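PDB 4W8O: luciferase-like enzymeAMP-CoA-ligase from Zophobas atratus, which probably activates carboxylic acids with ATP as acyl-adenylates, as beetle luciferases do, and transfers the acyl group to coenzyme A, as in acyl-CoA ligases. Local coordinates for residues G252-T255 against L256-I259; P271-T274 against Y275-T278; D304-K307 against K308-L312. One frame throughout, in Å; residues are numbered along the deposited sequence.

Contact 1: residues G252-T255 against L256-I259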
ATOM      1  N   GLY A 252     -12.514  18.551   1.732  1.00 45.67           N
ATOM      2  CA  GLY A 252     -13.598  18.308   0.787  1.00 44.35           C
ATOM      3  C   GLY A 252     -13.485  19.115  -0.490  1.00 43.91           C
ATOM      4  O   GLY A 252     -13.450  18.564  -1.588  1.00 43.70           O
ATOM      5  N   GLU A 253     -13.418  20.426  -0.328  1.00 44.80           N
ATOM      6  CA  GLU A 253     -13.380  21.363  -1.440  1.00 46.24           C
ATOM      7  C   GLU A 253     -12.168  21.131  -2.341  1.00 44.87           C
ATOM      8  O   GLU A 253     -12.296  21.024  -3.563  1.00 42.73           O
ATOM      9  CB  GLU A 253     -13.329  22.786  -0.895  1.00 48.83           C
ATOM     10  CG  GLU A 253     -13.711  23.842  -1.908  1.00 51.61           C
ATOM     11  CD  GLU A 253     -15.201  24.116  -1.937  1.00 53.22           C
ATOM     12  OE1 GLU A 253     -15.720  24.424  -3.029  1.00 54.88           O
ATOM     13  OE2 GLU A 253     -15.852  24.036  -0.870  1.00 54.93           O
ATOM     14  N   LYS A 254     -10.990  21.059  -1.724  1.00 45.01           N
ATOM     15  CA  LYS A 254      -9.749  20.902  -2.478  1.00 44.87           C
ATOM     16  C   LYS A 254      -9.717  19.563  -3.212  1.00 41.28           C
ATOM     17  O   LYS A 254      -9.168  19.478  -4.301  1.00 41.39           O
ATOM     18  CB  LYS A 254      -8.524  21.063  -1.571  1.00 46.76           C
ATOM     19  CG  LYS A 254      -8.501  22.395  -0.830  1.00 50.59           C
ATOM     20  CD  LYS A 254      -7.129  23.055  -0.808  1.00 53.07           C
ATOM     21  CE  LYS A 254      -7.245  24.538  -0.469  1.00 56.47           C
ATOM     22  NZ  LYS A 254      -5.993  25.290  -0.769  1.00 58.71           N
ATOM     23  N   THR A 255     -10.318  18.534  -2.626  1.00 38.76           N
ATOM     24  CA  THR A 255     -10.374  17.229  -3.270  1.00 38.37           C
ATOM     25  C   THR A 255     -11.231  17.300  -4.538  1.00 37.89           C
ATOM     26  O   THR A 255     -10.845  16.771  -5.574  1.00 37.60           O
ATOM     27  CB  THR A 255     -10.920  16.142  -2.324  1.00 37.84           C
ATOM     28  OG1 THR A 255     -10.070  16.017  -1.180  1.00 38.62           O
ATOM     29  CG2 THR A 255     -10.992  14.798  -3.029  1.00 37.86           C
ATOM     30  N   LEU A 256     -12.382  17.967  -4.464  1.00 38.35           N
ATOM     31  CA  LEU A 256     -13.226  18.134  -5.650  1.00 38.91           C
ATOM     32  C   LEU A 256     -12.518  18.963  -6.719  1.00 39.93           C
ATOM     33  O   LEU A 256     -12.598  18.648  -7.906  1.00 39.62           O
ATOM     34  CB  LEU A 256     -14.580  18.749  -5.290  1.00 39.69           C
ATOM     35  CG  LEU A 256     -15.477  17.927  -4.353  1.00 38.97           C
ATOM     36  CD1 LEU A 256     -16.861  18.556  -4.271  1.00 39.71           C
ATOM     37  CD2 LEU A 256     -15.586  16.476  -4.796  1.00 38.24           C
ATOM     38  N   GLN A 257     -11.808  20.006  -6.296  1.00 41.42           N
ATOM     39  CA  GLN A 257     -10.992  20.803  -7.220  1.00 43.04           C
ATOM     40  C   GLN A 257      -9.934  19.950  -7.929  1.00 42.65           C
ATOM     41  O   GLN A 257      -9.724  20.097  -9.140  1.00 43.02           O
ATOM     42  CB  GLN A 257     -10.309  21.955  -6.485  1.00 44.24           C
ATOM     43  CG  GLN A 257     -11.255  23.072  -6.073  1.00 46.43           C
ATOM     44  CD  GLN A 257     -10.687  23.961  -4.978  1.00 48.00           C
ATOM     45  OE1 GLN A 257      -9.487  23.953  -4.700  1.00 47.86           O
ATOM     46  NE2 GLN A 257     -11.555  24.737  -4.352  1.00 49.66           N
ATOM     47  N   MET A 258      -9.268  19.073  -7.182  1.00 41.03           N
ATOM     48  CA  MET A 258      -8.238  18.206  -7.770  1.00 40.74           C
ATOM     49  C   MET A 258      -8.836  17.223  -8.774  1.00 40.11           C
ATOM     50  O   MET A 258      -8.245  16.983  -9.822  1.00 39.98           O
ATOM     51  CB  MET A 258      -7.447  17.456  -6.687  1.00 39.79           C
ATOM     52  CG  MET A 258      -6.434  18.313  -5.947  1.00 40.48           C
ATOM     53  SD  MET A 258      -5.499  17.395  -4.696  1.00 41.02           S
ATOM     54  CE  MET A 258      -4.958  18.747  -3.641  1.00 43.19           C
ATOM     55  N   ILE A 259     -10.006  16.668  -8.461  1.00 40.61           N
ATOM     56  CA  ILE A 259     -10.717  15.782  -9.400  1.00 41.80           C
ATOM     57  C   ILE A 259     -10.994  16.502 -10.716  1.00 43.19           C
ATOM     58  O   ILE A 259     -10.803  15.936 -11.799  1.00 44.83           O
ATOM     59  CB  ILE A 259     -12.040  15.244  -8.813  1.00 41.55           C
ATOM     60  CG1 ILE A 259     -11.741  14.247  -7.690  1.00 41.55           C
ATOM     61  CG2 ILE A 259     -12.877  14.566  -9.893  1.00 42.24           C
ATOM     62  CD1 ILE A 259     -12.931  13.926  -6.816  1.00 41.91           C
TER
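Glu253 and Gln257, one helical turn apart, show how a pair of long polar side chains can pack through carbon and amide while their polar ends are turned to a common outside partner. The CG of Glu253 lies 3.4 Å from NE2 of Gln257, and the carboxylate and amide planes are inclined by 53°. Glu253 sets CG anti to its backbone nitrogen (chi1 -162°) and then bends at chi2, which carries the carboxylate away from the amide; OE1 forms a salt bridge with Arg285 and a hydrogen bond with Tyr286. The same Tyr286 hydroxyl is hydrogen-bonded to Gln257 NE2, so one phenol joins both side chains from outside the helix. Gln257 runs back along the preceding turn, its CG 3.4 Å from the Glu253 carbonyl O.

On the buried flank aliphatic side chains lie against carbonyl oxygens of the preceding turn. Leu256 brings CG to 3.5 Å from Gly252 O, and Ile259 places CG1 at 3.4 Å from Thr255 O, with its CD1 a looser 4.3 Å from Thr255 CG2. Thr255 turns OG1 back to the carbonyl of Glu251 and leaves its methyl for this apolar side, where Phe222 also packs. The backbone supplies four i to i+4 bonds, among them Gln257 N to Glu253 O at 3.0 Å. Together these features make the first turns of a regular amphipathic alpha-helix, 252-262, which leads into strand 266-268 of the nine-stranded mixed sheet.

Contact 2: residues P271-T274 against Y275-T278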
ATOM      1  N   PRO A 271     -13.415   5.761   5.105  1.00 31.59           N
ATOM      2  CA  PRO A 271     -14.806   6.221   5.101  1.00 31.98           C
ATOM      3  C   PRO A 271     -15.043   7.555   5.795  1.00 31.70           C
ATOM      4  O   PRO A 271     -15.789   8.386   5.285  1.00 30.50           O
ATOM      5  CB  PRO A 271     -15.545   5.110   5.857  1.00 32.77           C
ATOM      6  CG  PRO A 271     -14.733   3.892   5.606  1.00 33.00           C
ATOM      7  CD  PRO A 271     -13.308   4.362   5.561  1.00 32.50           C
ATOM      8  N   ILE A 272     -14.412   7.754   6.948  1.00 32.91           N
ATOM      9  CA  ILE A 272     -14.715   8.919   7.777  1.00 33.51           C
ATOM     10  C   ILE A 272     -14.419  10.259   7.089  1.00 33.10           C
ATOM     11  O   ILE A 272     -15.149  11.224   7.295  1.00 33.88           O
ATOM     12  CB  ILE A 272     -14.019   8.839   9.149  1.00 34.75           C
ATOM     13  CG1 ILE A 272     -14.635   9.876  10.097  1.00 35.67           C
ATOM     14  CG2 ILE A 272     -12.507   9.005   9.006  1.00 34.30           C
ATOM     15  CD1 ILE A 272     -14.277   9.661  11.548  1.00 37.87           C
ATOM     16  N   TYR A 273     -13.388  10.307   6.246  1.00 32.31           N
ATOM     17  CA  TYR A 273     -13.080  11.516   5.479  1.00 32.35           C
ATOM     18  C   TYR A 273     -14.063  11.788   4.327  1.00 31.48           C
ATOM     19  O   TYR A 273     -14.119  12.917   3.832  1.00 30.90           O
ATOM     20  CB  TYR A 273     -11.649  11.471   4.929  1.00 32.09           C
ATOM     21  CG  TYR A 273     -10.584  11.456   6.005  1.00 32.79           C
ATOM     22  CD1 TYR A 273     -10.234  12.616   6.684  1.00 33.89           C
ATOM     23  CD2 TYR A 273      -9.922  10.273   6.339  1.00 33.43           C
ATOM     24  CE1 TYR A 273      -9.260  12.605   7.668  1.00 34.79           C
ATOM     25  CE2 TYR A 273      -8.949  10.249   7.321  1.00 33.92           C
ATOM     26  CZ  TYR A 273      -8.626  11.418   7.980  1.00 35.19           C
ATOM     27  OH  TYR A 273      -7.664  11.386   8.949  1.00 36.62           O
ATOM     28  N   THR A 274     -14.839  10.791   3.905  1.00 30.56           N
ATOM     29  CA  THR A 274     -15.810  11.008   2.817  1.00 30.78           C
ATOM     30  C   THR A 274     -16.922  11.972   3.206  1.00 31.90           C
ATOM     31  O   THR A 274     -17.547  12.564   2.338  1.00 31.41           O
ATOM     32  CB  THR A 274     -16.485   9.715   2.324  1.00 30.38           C
ATOM     33  OG1 THR A 274     -17.242   9.123   3.384  1.00 30.73           O
ATOM     34  CG2 THR A 274     -15.461   8.737   1.796  1.00 29.50           C
ATOM     35  N   TYR A 275     -17.161  12.112   4.508  1.00 33.51           N
ATOM     36  CA  TYR A 275     -18.138  13.067   5.019  1.00 35.32           C
ATOM     37  C   TYR A 275     -17.750  14.508   4.701  1.00 36.05           C
ATOM     38  O   TYR A 275     -18.625  15.367   4.606  1.00 38.19           O
ATOM     39  CB  TYR A 275     -18.370  12.867   6.524  1.00 36.20           C
ATOM     40  CG  TYR A 275     -19.185  11.625   6.822  1.00 36.06           C
ATOM     41  CD1 TYR A 275     -18.575  10.391   7.004  1.00 35.58           C
ATOM     42  CD2 TYR A 275     -20.573  11.684   6.893  1.00 37.10           C
ATOM     43  CE1 TYR A 275     -19.322   9.253   7.254  1.00 35.86           C
ATOM     44  CE2 TYR A 275     -21.327  10.551   7.140  1.00 37.31           C
ATOM     45  CZ  TYR A 275     -20.697   9.341   7.321  1.00 37.10           C
ATOM     46  OH  TYR A 275     -21.455   8.219   7.571  1.00 39.26           O
ATOM     47  N   GLN A 276     -16.458  14.769   4.514  1.00 35.36           N
ATOM     48  CA  GLN A 276     -16.007  16.076   4.038  1.00 35.96           C
ATOM     49  C   GLN A 276     -16.384  16.327   2.573  1.00 35.80           C
ATOM     50  O   GLN A 276     -16.586  17.475   2.176  1.00 35.63           O
ATOM     51  CB  GLN A 276     -14.503  16.239   4.226  1.00 36.66           C
ATOM     52  CG  GLN A 276     -14.081  16.295   5.683  1.00 37.61           C
ATOM     53  CD  GLN A 276     -12.646  16.764   5.864  1.00 38.94           C
ATOM     54  OE1 GLN A 276     -12.185  17.673   5.175  1.00 38.74           O
ATOM     55  NE2 GLN A 276     -11.936  16.148   6.803  1.00 39.75           N
ATOM     56  N   LEU A 277     -16.483  15.260   1.779  1.00 34.63           N
ATOM     57  CA  LEU A 277     -16.887  15.380   0.373  1.00 34.82           C
ATOM     58  C   LEU A 277     -18.376  15.689   0.247  1.00 35.09           C
ATOM     59  O   LEU A 277     -18.762  16.587  -0.481  1.00 34.58           O
ATOM     60  CB  LEU A 277     -16.582  14.098  -0.406  1.00 34.27           C
ATOM     61  CG  LEU A 277     -15.125  13.646  -0.419  1.00 33.74           C
ATOM     62  CD1 LEU A 277     -15.002  12.267  -1.037  1.00 33.04           C
ATOM     63  CD2 LEU A 277     -14.270  14.662  -1.160  1.00 33.91           C
ATOM     64  N   THR A 278     -19.198  14.930   0.966  1.00 35.81           N
ATOM     65  CA  THR A 278     -20.648  15.067   0.898  1.00 36.98           C
ATOM     66  C   THR A 278     -21.179  16.350   1.555  1.00 38.72           C
ATOM     67  O   THR A 278     -22.307  16.731   1.316  1.00 39.77           O
ATOM     68  CB  THR A 278     -21.343  13.851   1.527  1.00 36.95           C
ATOM     69  OG1 THR A 278     -20.775  13.594   2.812  1.00 37.04           O
ATOM     70  CG2 THR A 278     -21.170  12.610   0.636  1.00 36.77           C
TER
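The carbonyl oxygen of Thr274 is gripped by two backbone N-H groups of the following turn, a compact example of how a short helix shares its acceptors. Thr278 N reaches it in the carbonyl plane at 3.2 Å, by a fairly straight bond (161° at the hydrogen). Leu277 N is closer, 3.0 Å from Thr274 O, but approaches from above the carbonyl plane and is more bent, at 130°. Leu277 also lays CB against this oxygen at 3.3 Å, so that an apolar side chain lies beside the polar junction. One residue earlier, Gln276 N bonds to Tyr273 O, again with the donor above the carbonyl plane.

Tyr275 sends its ring back along the preceding turn: CG is anti to the carbonyl carbon, and CD1 comes 3.5 Å from Ile272 O, which meets the ring at its edge, near the ring plane. The Pro271 carbonyl, obliquely placed to that ring, has its own pair of donors, Thr274 N and Thr274 OG1. The hydroxyl bond is short, 2.5 Å from OG1 to Pro271 O, and lies in the carbonyl plane; a chi1 of 63° sets OG1 between the backbone nitrogen and carbonyl carbon, facing back to the proline. Gln305 NE2 of helix 303-312 meets the hydroxyls of both Thr274 and Thr278. The mixture of i+3 and i+4 bonds implies a tight, somewhat irregular turn in which the Thr274 hydroxyl links the Pro271 carbonyl to Gln305 of the neighbouring helix.

Contact 3: residues D304-K307 against K308-L312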
ATOM      1  N   ASP A 304     -26.602   5.241   4.129  1.00 42.77           N
ATOM      2  CA  ASP A 304     -26.943   6.610   3.724  1.00 42.78           C
ATOM      3  C   ASP A 304     -25.735   7.355   3.177  1.00 40.73           C
ATOM      4  O   ASP A 304     -25.849   8.068   2.186  1.00 40.87           O
ATOM      5  CB  ASP A 304     -27.597   7.404   4.864  1.00 43.69           C
ATOM      6  CG  ASP A 304     -29.102   7.247   4.880  1.00 46.37           C
ATOM      7  OD1 ASP A 304     -29.592   6.216   4.369  1.00 48.43           O
ATOM      8  OD2 ASP A 304     -29.803   8.143   5.395  1.00 47.28           O
ATOM      9  N   GLN A 305     -24.585   7.190   3.813  1.00 39.48           N
ATOM     10  CA  GLN A 305     -23.375   7.839   3.329  1.00 39.20           C
ATOM     11  C   GLN A 305     -22.956   7.247   1.991  1.00 39.58           C
ATOM     12  O   GLN A 305     -22.567   7.972   1.071  1.00 38.59           O
ATOM     13  CB  GLN A 305     -22.237   7.704   4.349  1.00 38.21           C
ATOM     14  CG  GLN A 305     -20.953   8.427   3.965  1.00 37.10           C
ATOM     15  CD  GLN A 305     -21.143   9.913   3.758  1.00 36.95           C
ATOM     16  OE1 GLN A 305     -22.205  10.459   4.035  1.00 37.09           O
ATOM     17  NE2 GLN A 305     -20.108  10.576   3.264  1.00 36.49           N
ATOM     18  N   TYR A 306     -23.030   5.923   1.900  1.00 41.63           N
ATOM     19  CA  TYR A 306     -22.746   5.219   0.657  1.00 42.19           C
ATOM     20  C   TYR A 306     -23.607   5.791  -0.473  1.00 42.56           C
ATOM     21  O   TYR A 306     -23.090   6.164  -1.526  1.00 41.68           O
ATOM     22  CB  TYR A 306     -22.979   3.709   0.820  1.00 43.98           C
ATOM     23  CG  TYR A 306     -22.605   2.940  -0.416  1.00 45.79           C
ATOM     24  CD1 TYR A 306     -23.514   2.772  -1.453  1.00 46.98           C
ATOM     25  CD2 TYR A 306     -21.323   2.423  -0.573  1.00 46.69           C
ATOM     26  CE1 TYR A 306     -23.170   2.090  -2.603  1.00 48.31           C
ATOM     27  CE2 TYR A 306     -20.967   1.736  -1.724  1.00 47.23           C
ATOM     28  CZ  TYR A 306     -21.895   1.574  -2.735  1.00 48.10           C
ATOM     29  OH  TYR A 306     -21.545   0.899  -3.880  1.00 49.39           O
ATOM     30  N   LYS A 307     -24.911   5.890  -0.236  1.00 43.66           N
ATOM     31  CA  LYS A 307     -25.831   6.453  -1.222  1.00 45.27           C
ATOM     32  C   LYS A 307     -25.486   7.893  -1.584  1.00 43.89           C
ATOM     33  O   LYS A 307     -25.456   8.243  -2.763  1.00 43.80           O
ATOM     34  CB  LYS A 307     -27.272   6.405  -0.717  1.00 48.44           C
ATOM     35  CG  LYS A 307     -27.925   5.042  -0.838  1.00 50.92           C
ATOM     36  CD  LYS A 307     -29.436   5.143  -0.662  1.00 53.72           C
ATOM     37  CE  LYS A 307     -30.115   3.808  -0.914  1.00 55.87           C
ATOM     38  NZ  LYS A 307     -29.713   2.789   0.096  1.00 56.67           N
ATOM     39  N   LYS A 308     -25.238   8.722  -0.571  1.00 42.20           N
ATOM     40  CA  LYS A 308     -24.884  10.122  -0.799  1.00 41.29           C
ATOM     41  C   LYS A 308     -23.656  10.237  -1.694  1.00 40.39           C
ATOM     42  O   LYS A 308     -23.595  11.117  -2.553  1.00 40.08           O
ATOM     43  CB  LYS A 308     -24.646  10.869   0.525  1.00 41.06           C
ATOM     44  CG  LYS A 308     -25.915  11.247   1.278  1.00 42.00           C
ATOM     45  CD  LYS A 308     -25.615  12.226   2.406  1.00 42.09           C
ATOM     46  CE  LYS A 308     -26.867  12.621   3.183  1.00 42.93           C
ATOM     47  NZ  LYS A 308     -26.991  11.935   4.502  1.00 42.92           N
ATOM     48  N   LEU A 309     -22.689   9.343  -1.500  1.00 39.68           N
ATOM     49  CA  LEU A 309     -21.483   9.337  -2.323  1.00 39.38           C
ATOM     50  C   LEU A 309     -21.763   8.996  -3.788  1.00 40.27           C
ATOM     51  O   LEU A 309     -21.159   9.592  -4.681  1.00 40.30           O
ATOM     52  CB  LEU A 309     -20.424   8.390  -1.742  1.00 38.39           C
ATOM     53  CG  LEU A 309     -19.729   8.905  -0.481  1.00 37.81           C
ATOM     54  CD1 LEU A 309     -18.957   7.788   0.214  1.00 37.19           C
ATOM     55  CD2 LEU A 309     -18.808  10.078  -0.802  1.00 37.89           C
ATOM     56  N   THR A 310     -22.670   8.055  -4.042  1.00 41.61           N
ATOM     57  CA  THR A 310     -23.018   7.698  -5.424  1.00 43.61           C
ATOM     58  C   THR A 310     -23.754   8.853  -6.105  1.00 44.85           C
ATOM     59  O   THR A 310     -23.628   9.044  -7.312  1.00 45.49           O
ATOM     60  CB  THR A 310     -23.892   6.431  -5.511  1.00 44.30           C
ATOM     61  OG1 THR A 310     -25.082   6.616  -4.741  1.00 45.99           O
ATOM     62  CG2 THR A 310     -23.147   5.225  -4.994  1.00 44.06           C
ATOM     63  N   GLN A 311     -24.515   9.620  -5.326  1.00 45.75           N
ATOM     64  CA  GLN A 311     -25.188  10.812  -5.843  1.00 46.56           C
ATOM     65  C   GLN A 311     -24.185  11.918  -6.159  1.00 44.76           C
ATOM     66  O   GLN A 311     -24.290  12.583  -7.189  1.00 45.28           O
ATOM     67  CB  GLN A 311     -26.228  11.324  -4.852  1.00 48.52           C
ATOM     68  CG  GLN A 311     -27.374  10.360  -4.598  1.00 50.83           C
ATOM     69  CD  GLN A 311     -28.323  10.875  -3.538  1.00 53.65           C
ATOM     70  OE1 GLN A 311     -28.188  10.560  -2.350  1.00 55.17           O
ATOM     71  NE2 GLN A 311     -29.274  11.699  -3.954  1.00 55.73           N
ATOM     72  N   LEU A 312     -23.207  12.108  -5.280  1.00 42.13           N
ATOM     73  CA  LEU A 312     -22.172  13.109  -5.500  1.00 40.80           C
ATOM     74  C   LEU A 312     -21.365  12.799  -6.772  1.00 40.92           C
ATOM     75  O   LEU A 312     -21.002  13.705  -7.530  1.00 39.99           O
ATOM     76  CB  LEU A 312     -21.241  13.176  -4.288  1.00 39.56           C
ATOM     77  CG  LEU A 312     -20.063  14.150  -4.359  1.00 39.28           C
ATOM     78  CD1 LEU A 312     -20.542  15.552  -4.714  1.00 40.01           C
ATOM     79  CD2 LEU A 312     -19.299  14.161  -3.042  1.00 38.75           C
TER
HETATM   80  O   HOH W   1     -24.493  10.301   5.776  1.00 44.41           O
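Lys308 opens the second half of this helix by laying its CG 3.3 Å from Asp304 O, the carbonyl that also accepts its backbone N-H. Its chain, extended as far as CE and bent at the last torsion, crosses that of Gln305 at about a right angle, and one water spans their ends: it donates to Gln305 OE1 at 2.9 Å and accepts from Lys308 NZ at 3.2 Å. Asp304 OD2 stays 4.8 Å from Lys308 NZ, which may give a weak electrostatic attraction but is too long for a salt bridge. Leu309 turns inward, with CG 4.1 Å from NE2 of Gln305; the two side chains meet obliquely, branch carbon against an amide already engaged by the threonines of helix 274-278.

Thr310 illustrates a hydroxyl folded back on its own helix. With chi1 at 57°, OG1 is directed to Lys307 O, 2.6 Å away, and CG2, anti to the carbonyl carbon, lies 3.9 Å from CE1 of Tyr306, obliquely to the ring. The Tyr306 hydroxyl reaches beyond the helix to the carbonyl of Val318. Gln311 N then shares Lys307 O with the threonine, in the carbonyl plane at 3.1 Å, and its CG also packs against that oxygen. Leu312, at the end of the helix, packs on Leu277 and Pro283. This is the amphipathic connecting helix of a beta-alpha-beta unit, strand 293-297, helix 303-312 and strand 317-324, within the AMP-binding fold.

From the N terminus the three contacts come in series, none nesting in or crossing another, and each closes only a local turn. Contact 1 forms the start of helix 252-262, between strands 243-246 and 266-268. Contact 2 follows the latter strand, and contact 3 fills most of helix 303-312, between strands 293-297 and 317-324. All therefore belong to connections of one mixed sheet. Contact 2 is the middle member: Leu277 CD2 packs on Thr255 CG2 of contact 1 at 3.8 Å, while Leu277 O meets Leu312 CD2 of contact 3. Contacts 1 and 3 do not touch, their centres being about 17 Å apart.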